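Local structure of E3 SUMO-protein ligase SIZ1 (Saccharomyces cerevisiae, 3I2D) at residues Q77-E82 with K196-I201; S97-L102 with Q181-L186. The protein acts as a SUMO E3 ligase that promotes attachment of SUMO to septins and PCNA, working with the conjugating enzyme UBC9 through its SP-RING domain. One frame throughout, in Å; residues are numbered along the deposited sequence.

Both contacts belong to the PINIT domain, and each pairs the edge strand of one four-stranded antiparallel sheet, of strand order 1-4-2-3, with its inner neighbour: 74-90 on 195-204 in contact 1 and 93-100 on 182-191 in contact 2. Strands 74-90 and 93-100 follow each other in the chain, as do 182-191 and 195-204, and each pair of successive strands is divided between the two sheets. Along the chain, both segments of contact 2 lie between those of contact 1. Their centres lie about 12 Å apart. Glu82 OE2 meets Lys101 N at 3.1 Å in a probable hydrogen bond, while Leu197 CD2 packs on Leu186 CD2 at 3.6 Å. Neither contact touches the zinc site of Cys268, His270, Cys291 and Cys294.

Contact 1: Q77-E82 with K196-I201; sequences QRLIPE and KLFGYI
Gln77 and Arg78 both face Ile201, a classic beta bulge in an otherwise antiparallel pairing. Ile201 O accepts from both backbone nitrogens, Gln77 N at 3.0 Å and Arg78 N at 3.2 Å, each in the carbonyl plane. Ile201 N returns a bond to Arg78 O at 2.8 Å, and farther along Ile80 N donates to Gly199 O at 3.0 Å. On one face of the sheet, Leu79 places CG anti to its backbone N (chi1 173°), and CD1 lies 3.3 Å from Tyr200 CE2. The same methyl reaches the edge of the Phe198 ring, 3.9 Å from CD2. The other face carries Ile201, and Ile80 CD1 meets Ile201 CG1 at 4.1 Å, the two side chains crossing at about a right angle.

Farther out, helix 104-111 covers Ile201 through Asp106 and Leu110, and Asp106 forms a salt bridge with the Arg78 guanidinium. Ile80 also rests on Leu119 and Phe100. The two-donor grip on one carbonyl implies that the bulge takes up the extra residue of strand 74-90 without giving up backbone hydrogen bonding here.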
ATOM      1  N   GLN A  77       3.938  -3.732  13.446  1.00 56.49           N
ATOM      2  CA  GLN A  77       4.690  -3.299  14.613  1.00 56.03           C
ATOM      3  C   GLN A  77       4.968  -4.403  15.615  1.00 55.72           C
ATOM      4  O   GLN A  77       6.126  -4.670  15.935  1.00 57.79           O
ATOM      5  CB  GLN A  77       3.924  -2.190  15.310  1.00 64.35           C
ATOM      6  CG  GLN A  77       4.709  -0.939  15.591  1.00 73.28           C
ATOM      7  CD  GLN A  77       3.784   0.218  15.901  1.00 80.59           C
ATOM      8  OE1 GLN A  77       2.978   0.150  16.835  1.00 87.54           O
ATOM      9  NE2 GLN A  77       3.881   1.285  15.110  1.00 79.54           N
ATOM     10  N   ARG A  78       3.910  -5.037  16.113  1.00 53.14           N
ATOM     11  CA  ARG A  78       4.059  -6.102  17.104  1.00 55.62           C
ATOM     12  C   ARG A  78       3.256  -7.328  16.746  1.00 52.35           C
ATOM     13  O   ARG A  78       2.191  -7.228  16.146  1.00 58.52           O
ATOM     14  CB  ARG A  78       3.565  -5.632  18.468  1.00 57.93           C
ATOM     15  CG  ARG A  78       4.403  -6.083  19.641  1.00 71.17           C
ATOM     16  CD  ARG A  78       5.448  -5.031  19.984  1.00 76.85           C
ATOM     17  NE  ARG A  78       4.862  -3.690  20.047  1.00 80.83           N
ATOM     18  CZ  ARG A  78       3.813  -3.353  20.801  1.00 80.74           C
ATOM     19  NH1 ARG A  78       3.216  -4.258  21.572  1.00 70.82           N
ATOM     20  NH2 ARG A  78       3.357  -2.103  20.778  1.00 76.87           N
ATOM     21  N   LEU A  79       3.766  -8.491  17.123  1.00 53.12           N
ATOM     22  CA  LEU A  79       3.042  -9.728  16.885  1.00 55.75           C
ATOM     23  C   LEU A  79       2.388 -10.142  18.190  1.00 55.39           C
ATOM     24  O   LEU A  79       3.056 -10.202  19.216  1.00 62.98           O
ATOM     25  CB  LEU A  79       3.976 -10.867  16.456  1.00 55.54           C
ATOM     26  CG  LEU A  79       3.203 -12.203  16.389  1.00 60.06           C
ATOM     27  CD1 LEU A  79       3.080 -12.681  14.946  1.00 58.20           C
ATOM     28  CD2 LEU A  79       3.896 -13.250  17.230  1.00 57.64           C
ATOM     29  N   ILE A  80       1.085 -10.395  18.163  1.00 55.25           N
ATOM     30  CA  ILE A  80       0.385 -10.878  19.350  1.00 58.80           C
ATOM     31  C   ILE A  80       0.614 -12.390  19.212  1.00 61.20           C
ATOM     32  O   ILE A  80      -0.113 -13.086  18.501  1.00 54.17           O
ATOM     33  CB  ILE A  80      -1.105 -10.525  19.294  1.00 52.93           C
ATOM     34  CG1 ILE A  80      -1.265  -9.011  19.374  1.00 51.59           C
ATOM     35  CG2 ILE A  80      -1.837 -11.168  20.444  1.00 59.80           C
ATOM     36  CD1 ILE A  80      -2.697  -8.575  19.368  1.00 64.58           C
ATOM     37  N   PRO A  81       1.634 -12.907  19.919  1.00 67.02           N
ATOM     38  CA  PRO A  81       2.099 -14.300  19.958  1.00 68.28           C
ATOM     39  C   PRO A  81       1.038 -15.380  19.995  1.00 70.04           C
ATOM     40  O   PRO A  81       1.105 -16.349  19.238  1.00 73.75           O
ATOM     41  CB  PRO A  81       2.998 -14.322  21.184  1.00 62.68           C
ATOM     42  CG  PRO A  81       2.278 -13.402  22.106  1.00 67.36           C
ATOM     43  CD  PRO A  81       1.951 -12.241  21.199  1.00 65.63           C
ATOM     44  N   GLU A  82       0.057 -15.205  20.869  1.00 69.34           N
ATOM     45  CA  GLU A  82      -1.016 -16.171  21.017  1.00 70.80           C
ATOM     46  C   GLU A  82      -1.904 -16.301  19.769  1.00 68.50           C
ATOM     47  O   GLU A  82      -2.503 -17.344  19.540  1.00 69.27           O
ATOM     48  CB  GLU A  82      -1.851 -15.795  22.244  1.00 73.63           C
ATOM     49  CG  GLU A  82      -1.306 -14.578  22.992  1.00 83.31           C
ATOM     50  CD  GLU A  82      -1.682 -14.565  24.467  1.00 91.24           C
ATOM     51  OE1 GLU A  82      -1.194 -15.450  25.208  1.00 85.52           O
ATOM     52  OE2 GLU A  82      -2.465 -13.676  24.883  1.00 91.26           O
ATOM     53  N   LYS A 196      -1.379 -20.346   7.259  1.00 48.47           N
ATOM     54  CA  LYS A 196      -0.981 -19.968   8.602  1.00 51.91           C
ATOM     55  C   LYS A 196      -1.430 -18.526   8.811  1.00 53.31           C
ATOM     56  O   LYS A 196      -1.248 -17.680   7.935  1.00 51.33           O
ATOM     57  CB  LYS A 196       0.539 -20.107   8.763  1.00 50.57           C
ATOM     58  CG  LYS A 196       1.005 -20.177  10.202  1.00 55.76           C
ATOM     59  CD  LYS A 196       2.483 -20.517  10.277  1.00 73.24           C
ATOM     60  CE  LYS A 196       2.988 -20.621  11.722  1.00 80.73           C
ATOM     61  NZ  LYS A 196       2.349 -21.726  12.503  1.00 81.04           N
ATOM     62  N   LEU A 197      -2.046 -18.251   9.955  1.00 49.38           N
ATOM     63  CA  LEU A 197      -2.508 -16.906  10.241  1.00 49.13           C
ATOM     64  C   LEU A 197      -1.662 -16.269  11.328  1.00 52.19           C
ATOM     65  O   LEU A 197      -1.084 -16.966  12.153  1.00 55.61           O
ATOM     66  CB  LEU A 197      -3.973 -16.926  10.663  1.00 45.60           C
ATOM     67  CG  LEU A 197      -4.958 -17.351   9.571  1.00 49.22           C
ATOM     68  CD1 LEU A 197      -4.777 -18.830   9.227  1.00 48.69           C
ATOM     69  CD2 LEU A 197      -6.363 -17.109  10.065  1.00 51.93           C
ATOM     70  N   PHE A 198      -1.574 -14.943  11.306  1.00 53.05           N
ATOM     71  CA  PHE A 198      -0.812 -14.196  12.295  1.00 49.23           C
ATOM     72  C   PHE A 198      -1.601 -12.976  12.710  1.00 50.85           C
ATOM     73  O   PHE A 198      -2.299 -12.375  11.902  1.00 54.83           O
ATOM     74  CB  PHE A 198       0.508 -13.709  11.727  1.00 48.94           C
ATOM     75  CG  PHE A 198       1.414 -14.796  11.267  1.00 56.08           C
ATOM     76  CD1 PHE A 198       1.204 -15.426  10.049  1.00 61.07           C
ATOM     77  CD2 PHE A 198       2.499 -15.176  12.040  1.00 53.38           C
ATOM     78  CE1 PHE A 198       2.070 -16.418   9.606  1.00 64.16           C
ATOM     79  CE2 PHE A 198       3.367 -16.162  11.609  1.00 56.10           C
ATOM     80  CZ  PHE A 198       3.158 -16.785  10.393  1.00 62.88           C
ATOM     81  N   GLY A 199      -1.489 -12.617  13.982  1.00 54.77           N
ATOM     82  CA  GLY A 199      -2.173 -11.446  14.487  1.00 53.47           C
ATOM     83  C   GLY A 199      -1.099 -10.411  14.723  1.00 52.50           C
ATOM     84  O   GLY A 199      -0.126 -10.676  15.419  1.00 55.46           O
ATOM     85  N   TYR A 200      -1.247  -9.243  14.119  1.00 53.76           N
ATOM     86  CA  TYR A 200      -0.259  -8.181  14.279  1.00 52.33           C
ATOM     87  C   TYR A 200      -0.935  -6.865  14.614  1.00 57.13           C
ATOM     88  O   TYR A 200      -2.023  -6.561  14.096  1.00 51.34           O
ATOM     89  CB  TYR A 200       0.523  -7.934  12.981  1.00 46.60           C
ATOM     90  CG  TYR A 200       1.506  -8.997  12.549  1.00 54.40           C
ATOM     91  CD1 TYR A 200       1.341  -9.673  11.341  1.00 53.26           C
ATOM     92  CD2 TYR A 200       2.653  -9.261  13.291  1.00 54.53           C
ATOM     93  CE1 TYR A 200       2.301 -10.579  10.874  1.00 47.36           C
ATOM     94  CE2 TYR A 200       3.616 -10.162  12.834  1.00 55.70           C
ATOM     95  CZ  TYR A 200       3.432 -10.814  11.624  1.00 53.21           C
ATOM     96  OH  TYR A 200       4.394 -11.686  11.163  1.00 64.71           O
ATOM     97  N   ILE A 201      -0.294  -6.092  15.490  1.00 54.76           N
ATOM     98  CA  ILE A 201      -0.776  -4.754  15.801  1.00 47.77           C
ATOM     99  C   ILE A 201       0.000  -3.983  14.737  1.00 47.72           C
ATOM    100  O   ILE A 201       1.231  -4.048  14.689  1.00 51.06           O
ATOM    101  CB  ILE A 201      -0.347  -4.266  17.204  1.00 45.74           C
ATOM    102  CG1 ILE A 201      -1.203  -4.928  18.278  1.00 52.47           C
ATOM    103  CG2 ILE A 201      -0.543  -2.773  17.315  1.00 52.62           C
ATOM    104  CD1 ILE A 201      -0.805  -4.559  19.676  1.00 58.33           C
TER

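Contact 2: S97-L102 with Q181-L186; sequences SAKFKL and QNNVEL
Asn182 and Phe100 face each other as a hydrogen-bonded pair in an antiparallel ladder of the PINIT domain, where strand 93-100 forms an edge of its sheet beside strand 182-191. Their backbones exchange two bonds, Asn182 N to Phe100 O at 2.8 Å and Phe100 N to Asn182 O at 3.1 Å. Two residues along, Ala98 and Val184 repeat the exchange.

Phe100 CG sits between its backbone N and carbonyl carbon (chi1 62°), and the ring lies against strand 182-191. Asn182 CB comes over one ring face as a CH-pi contact, 3.7 Å from the centroid and offset toward the rim, with the amide plane turned 30° from the ring. Val184 CG2 approaches the ring edge in its plane. Asn182 is buried, and its OD1 accepts hydrogen bonds from Asn148 ND2 and Lys176 N, which hold that side chain in place beside the ring. Leu175 packs on both Phe100 and Asn182, while Leu83 adds a contact to the ring from strand 74-90.

Gln181 meets the aliphatic parts of two lysines. Its side chain crosses that of Lys99 at a slant, with Gln181 NE2 3.4 Å from Lys99 CD. Lys101 lies against the Gln181 backbone, its CG 3.4 Å from Gln181 CA.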
ATOM      1  N   SER A  97      -8.962 -21.758  16.300  1.00 58.71           N
ATOM      2  CA  SER A  97      -9.308 -20.734  17.245  1.00 60.51           C
ATOM      3  C   SER A  97      -8.069 -20.287  17.986  1.00 61.08           C
ATOM      4  O   SER A  97      -6.999 -20.891  17.887  1.00 63.30           O
ATOM      5  CB  SER A  97     -10.337 -21.280  18.236  1.00 66.28           C
ATOM      6  OG  SER A  97      -9.858 -22.464  18.856  1.00 69.47           O
ATOM      7  N   ALA A  98      -8.224 -19.210  18.727  1.00 59.19           N
ATOM      8  CA  ALA A  98      -7.138 -18.679  19.508  1.00 64.69           C
ATOM      9  C   ALA A  98      -7.761 -17.815  20.580  1.00 67.67           C
ATOM     10  O   ALA A  98      -8.795 -17.177  20.371  1.00 66.27           O
ATOM     11  CB  ALA A  98      -6.208 -17.855  18.637  1.00 63.73           C
ATOM     12  N   LYS A  99      -7.144 -17.839  21.750  1.00 71.60           N
ATOM     13  CA  LYS A  99      -7.600 -17.038  22.864  1.00 74.27           C
ATOM     14  C   LYS A  99      -6.364 -16.241  23.230  1.00 76.85           C
ATOM     15  O   LYS A  99      -5.241 -16.774  23.215  1.00 73.95           O
ATOM     16  CB  LYS A  99      -8.047 -17.931  24.021  1.00 75.10           C
ATOM     17  CG  LYS A  99      -9.280 -18.774  23.707  1.00 83.61           C
ATOM     18  CD  LYS A  99      -9.658 -19.676  24.878  1.00 85.80           C
ATOM     19  CE  LYS A  99     -10.970 -20.412  24.635  1.00 87.43           C
ATOM     20  NZ  LYS A  99     -10.901 -21.342  23.472  1.00 90.68           N
ATOM     21  N   PHE A 100      -6.559 -14.960  23.519  1.00 74.05           N
ATOM     22  CA  PHE A 100      -5.444 -14.102  23.873  1.00 73.05           C
ATOM     23  C   PHE A 100      -5.977 -12.906  24.639  1.00 74.24           C
ATOM     24  O   PHE A 100      -7.102 -12.463  24.403  1.00 74.52           O
ATOM     25  CB  PHE A 100      -4.730 -13.645  22.589  1.00 70.24           C
ATOM     26  CG  PHE A 100      -5.606 -12.832  21.666  1.00 68.92           C
ATOM     27  CD1 PHE A 100      -5.564 -11.438  21.687  1.00 64.99           C
ATOM     28  CD2 PHE A 100      -6.523 -13.457  20.829  1.00 65.09           C
ATOM     29  CE1 PHE A 100      -6.423 -10.682  20.901  1.00 60.02           C
ATOM     30  CE2 PHE A 100      -7.391 -12.703  20.035  1.00 66.38           C
ATOM     31  CZ  PHE A 100      -7.340 -11.312  20.074  1.00 62.27           C
ATOM     32  N   LYS A 101      -5.179 -12.408  25.576  1.00 80.09           N
ATOM     33  CA  LYS A 101      -5.543 -11.223  26.345  1.00 82.86           C
ATOM     34  C   LYS A 101      -4.536 -10.140  25.983  1.00 81.47           C
ATOM     35  O   LYS A 101      -3.338 -10.401  25.885  1.00 80.54           O
ATOM     36  CB  LYS A 101      -5.489 -11.494  27.851  1.00 87.24           C
ATOM     37  CG  LYS A 101      -6.670 -12.283  28.391  1.00 92.89           C
ATOM     38  CD  LYS A 101      -6.801 -12.121  29.905  1.00 93.29           C
ATOM     39  CE  LYS A 101      -7.317 -10.728  30.292  1.00 94.07           C
ATOM     40  NZ  LYS A 101      -6.417  -9.593  29.903  1.00 92.01           N
ATOM     41  N   LEU A 102      -5.019  -8.927  25.769  1.00 83.82           N
ATOM     42  CA  LEU A 102      -4.123  -7.840  25.408  1.00 87.86           C
ATOM     43  C   LEU A 102      -3.342  -7.338  26.605  1.00 89.30           C
ATOM     44  O   LEU A 102      -3.929  -6.942  27.617  1.00 90.89           O
ATOM     45  CB  LEU A 102      -4.905  -6.679  24.792  1.00 83.88           C
ATOM     46  CG  LEU A 102      -5.394  -6.926  23.371  1.00 78.60           C
ATOM     47  CD1 LEU A 102      -6.015  -5.652  22.830  1.00 75.71           C
ATOM     48  CD2 LEU A 102      -4.218  -7.369  22.506  1.00 68.89           C
ATOM     49  N   GLN A 181     -10.245 -11.923  28.358  1.00 92.29           N
ATOM     50  CA  GLN A 181      -9.818 -12.765  27.252  1.00 86.76           C
ATOM     51  C   GLN A 181     -10.603 -12.540  25.964  1.00 84.54           C
ATOM     52  O   GLN A 181     -11.811 -12.278  25.985  1.00 85.26           O
ATOM     53  CB  GLN A 181      -9.912 -14.231  27.661  1.00 81.51           C
ATOM     54  CG  GLN A 181      -9.758 -15.188  26.510  1.00 86.35           C
ATOM     55  CD  GLN A 181     -10.188 -16.588  26.877  1.00 88.39           C
ATOM     56  OE1 GLN A 181      -9.567 -17.230  27.719  1.00 91.90           O
ATOM     57  NE2 GLN A 181     -11.262 -17.069  26.250  1.00 83.27           N
ATOM     58  N   ASN A 182      -9.891 -12.645  24.847  1.00 81.26           N
ATOM     59  CA  ASN A 182     -10.465 -12.475  23.521  1.00 75.97           C
ATOM     60  C   ASN A 182     -10.466 -13.813  22.817  1.00 72.22           C
ATOM     61  O   ASN A 182      -9.601 -14.655  23.062  1.00 71.71           O
ATOM     62  CB  ASN A 182      -9.635 -11.492  22.697  1.00 73.81           C
ATOM     63  CG  ASN A 182      -9.903 -10.055  23.064  1.00 74.31           C
ATOM     64  OD1 ASN A 182     -11.014  -9.544  22.874  1.00 66.88           O
ATOM     65  ND2 ASN A 182      -8.885  -9.386  23.593  1.00 75.27           N
ATOM     66  N   ASN A 183     -11.432 -14.011  21.936  1.00 71.51           N
ATOM     67  CA  ASN A 183     -11.498 -15.260  21.205  1.00 74.08           C
ATOM     68  C   ASN A 183     -11.717 -15.037  19.715  1.00 70.51           C
ATOM     69  O   ASN A 183     -12.682 -14.394  19.299  1.00 70.49           O
ATOM     70  CB  ASN A 183     -12.608 -16.146  21.765  1.00 82.18           C
ATOM     71  CG  ASN A 183     -12.247 -17.612  21.715  1.00 92.45           C
ATOM     72  OD1 ASN A 183     -12.229 -18.235  20.646  1.00 92.88           O
ATOM     73  ND2 ASN A 183     -11.935 -18.175  22.878  1.00 95.36           N
ATOM     74  N   VAL A 184     -10.801 -15.572  18.919  1.00 65.17           N
ATOM     75  CA  VAL A 184     -10.875 -15.461  17.475  1.00 60.33           C
ATOM     76  C   VAL A 184     -11.091 -16.844  16.912  1.00 57.62           C
ATOM     77  O   VAL A 184     -10.432 -17.793  17.322  1.00 56.94           O
ATOM     78  CB  VAL A 184      -9.575 -14.921  16.888  1.00 58.81           C
ATOM     79  CG1 VAL A 184      -9.677 -14.880  15.377  1.00 61.35           C
ATOM     80  CG2 VAL A 184      -9.300 -13.544  17.438  1.00 68.95           C
ATOM     81  N   GLU A 185     -12.004 -16.964  15.964  1.00 56.95           N
ATOM     82  CA  GLU A 185     -12.253 -18.262  15.370  1.00 59.95           C
ATOM     83  C   GLU A 185     -12.413 -18.160  13.859  1.00 58.35           C
ATOM     84  O   GLU A 185     -13.194 -17.347  13.362  1.00 58.10           O
ATOM     85  CB  GLU A 185     -13.506 -18.866  15.986  1.00 70.75           C
ATOM     86  CG  GLU A 185     -13.658 -20.353  15.756  1.00 85.23           C
ATOM     87  CD  GLU A 185     -14.818 -20.932  16.548  1.00 95.63           C
ATOM     88  OE1 GLU A 185     -14.817 -20.793  17.798  1.00100.98           O
ATOM     89  OE2 GLU A 185     -15.729 -21.520  15.920  1.00 93.41           O
ATOM     90  N   LEU A 186     -11.645 -18.968  13.132  1.00 52.66           N
ATOM     91  CA  LEU A 186     -11.730 -19.002  11.675  1.00 51.08           C
ATOM     92  C   LEU A 186     -12.325 -20.337  11.250  1.00 49.91           C
ATOM     93  O   LEU A 186     -11.781 -21.399  11.540  1.00 54.25           O
ATOM     94  CB  LEU A 186     -10.355 -18.861  11.020  1.00 46.96           C
ATOM     95  CG  LEU A 186     -10.389 -18.983   9.489  1.00 40.76           C
ATOM     96  CD1 LEU A 186     -10.934 -17.706   8.856  1.00 31.88           C
ATOM     97  CD2 LEU A 186      -8.985 -19.244   8.983  1.00 45.98           C
TER